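Local structure of beta-N-acetylhexosaminidase (4PYS) at residues I224-H229 / I286-D291. The protein is a glycoside hydrolase of family 20 that probably removes terminal N-acetylhexosamine residues from the non-reducing ends of glycans. Numbering follows the deposited sequence.
Sequences IDMPGH and IHLGGD
His229 and Asp291 meet at the C-terminal mouth of the TIM-type barrel of a family 20 hexosaminidase, where the loop leaving strand 219-223 runs beside the end of strand 285-287. HLGGD begins the family H-x-G-G-D-E signature, whose Asp-Glu pair is catalytic in relatives, consistent with an active-site position here; a bound glycerol touches Asp291. Backbone bonds hold the two segments side by side: Ile224 N gives a hydrogen bond to His287 O (3.0 Å), and Met226 N a weak one to Leu288 O (3.5 Å). The apolar contact joins the selenium of Met226 to Leu288 CD2, 4.3 Å apart, with helix 316-333 packed against both side chains. Because Gly289 has no side chain, Asp225 OD1 can come within 3.2 Å of its CA; its N-H bonds His287 ND1 in the ring plane, while His287 NE2 is hydrogen-bonded to Gln359 OE1. Asp225 OD2 lies 3.3 Å above the His229 ring plane, nearer its periphery than its centre, and 4.1 Å from Asp291 OD1. His229 ND1 is hydrogen-bonded to Glu170 OE1. With Asp291 CG between the backbone N and carbonyl carbon (chi1 59°), the carboxylate tilts 56° from the ring, and His229 NE2 donates in the ring plane to the syn side of Asp291 OD2 at 2.7 Å.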
loop_
_atom_site.group_PDB
_atom_site.type_symbol
_atom_site.label_atom_id
_atom_site.label_comp_id
_atom_site.label_asym_id
_atom_site.label_seq_id
_atom_site.Cartn_x
_atom_site.Cartn_y
_atom_site.Cartn_z
ATOM N N ILE A 224 12.353 4.797 -0.506
ATOM C CA ILE A 224 13.746 4.876 -0.920
ATOM C C ILE A 224 14.555 4.419 0.282
ATOM O O ILE A 224 14.662 5.144 1.273
ATOM C CB ILE A 224 14.148 6.310 -1.266
ATOM C CG1 ILE A 224 13.086 6.968 -2.156
ATOM C CG2 ILE A 224 15.528 6.330 -1.943
ATOM C CD1 ILE A 224 12.916 6.283 -3.511
ATOM N N ASP A 225 15.118 3.218 0.198
ATOM C CA ASP A 225 15.816 2.629 1.335
ATOM C C ASP A 225 17.188 3.222 1.585
ATOM O O ASP A 225 18.018 3.320 0.683
ATOM C CB ASP A 225 15.924 1.117 1.173
ATOM C CG ASP A 225 14.785 0.412 1.821
ATOM O OD1 ASP A 225 13.915 1.146 2.319
ATOM O OD2 ASP A 225 14.746 -0.834 1.842
HETATM N N MSE A 226 17.411 3.609 2.832
HETATM C CA MSE A 226 18.689 4.141 3.258
HETATM C C MSE A 226 18.750 3.916 4.768
HETATM O O MSE A 226 17.713 3.945 5.440
HETATM C CB MSE A 226 18.789 5.626 2.897
HETATM C CG MSE A 226 17.602 6.456 3.359
HETATM SE SE MSE A 226 17.690 8.293 2.702
HETATM C CE MSE A 226 17.224 7.947 0.836
ATOM N N PRO A 227 19.954 3.662 5.307
ATOM C CA PRO A 227 21.233 3.613 4.586
ATOM C C PRO A 227 21.519 2.231 4.006
ATOM O O PRO A 227 22.446 2.088 3.207
ATOM C CB PRO A 227 22.249 3.931 5.681
ATOM C CG PRO A 227 21.640 3.335 6.914
ATOM C CD PRO A 227 20.137 3.472 6.758
ATOM N N GLY A 228 20.730 1.234 4.400
ATOM C CA GLY A 228 20.929 -0.129 3.936
ATOM C C GLY A 228 20.228 -0.375 2.613
ATOM O O GLY A 228 19.661 0.553 2.035
ATOM N N HIS A 229 20.269 -1.619 2.135
ATOM C CA HIS A 229 19.712 -1.971 0.827
ATOM C C HIS A 229 20.264 -1.069 -0.280
ATOM O O HIS A 229 19.527 -0.608 -1.151
ATOM C CB HIS A 229 18.185 -1.915 0.865
ATOM C CG HIS A 229 17.587 -2.780 1.927
ATOM N ND1 HIS A 229 17.151 -4.065 1.682
ATOM C CD2 HIS A 229 17.375 -2.555 3.246
ATOM C CE1 HIS A 229 16.689 -4.592 2.802
ATOM N NE2 HIS A 229 16.813 -3.697 3.765
ATOM N N ILE A 286 6.628 9.853 2.825
ATOM C CA ILE A 286 7.715 9.207 2.078
ATOM C C ILE A 286 8.363 8.194 3.005
ATOM O O ILE A 286 8.685 8.528 4.150
ATOM C CB ILE A 286 8.787 10.235 1.664
ATOM C CG1 ILE A 286 8.160 11.405 0.899
ATOM C CG2 ILE A 286 9.894 9.560 0.845
ATOM C CD1 ILE A 286 7.664 11.047 -0.505
ATOM N N HIS A 287 8.564 6.971 2.523
ATOM C CA HIS A 287 9.109 5.907 3.360
ATOM C C HIS A 287 10.622 5.869 3.139
ATOM O O HIS A 287 11.073 5.812 1.998
ATOM C CB HIS A 287 8.497 4.568 2.951
ATOM C CG HIS A 287 8.550 3.511 4.014
ATOM N ND1 HIS A 287 9.727 3.092 4.601
ATOM C CD2 HIS A 287 7.567 2.761 4.571
ATOM C CE1 HIS A 287 9.465 2.152 5.491
ATOM N NE2 HIS A 287 8.161 1.928 5.488
ATOM N N LEU A 288 11.398 5.910 4.215
ATOM C CA LEU A 288 12.856 5.917 4.087
ATOM C C LEU A 288 13.485 4.608 4.564
ATOM O O LEU A 288 14.697 4.534 4.763
ATOM C CB LEU A 288 13.463 7.100 4.848
ATOM C CG LEU A 288 13.057 8.482 4.339
ATOM C CD1 LEU A 288 13.712 9.583 5.172
ATOM C CD2 LEU A 288 13.403 8.640 2.852
ATOM N N GLY A 289 12.670 3.571 4.729
ATOM C CA GLY A 289 13.175 2.299 5.222
ATOM C C GLY A 289 13.763 2.403 6.616
ATOM O O GLY A 289 13.051 2.620 7.588
ATOM N N GLY A 290 15.075 2.249 6.725
ATOM C CA GLY A 290 15.732 2.440 8.003
ATOM C C GLY A 290 15.919 1.174 8.815
ATOM O O GLY A 290 16.487 1.215 9.906
ATOM N N ASP A 291 15.449 0.047 8.292
ATOM C CA ASP A 291 15.662 -1.243 8.943
ATOM C C ASP A 291 17.153 -1.532 9.131
ATOM O O ASP A 291 18.011 -0.861 8.551
ATOM C CB ASP A 291 15.030 -2.354 8.112
ATOM C CG ASP A 291 15.611 -2.424 6.718
ATOM O OD1 ASP A 291 15.283 -1.539 5.894
ATOM O OD2 ASP A 291 16.407 -3.351 6.453
#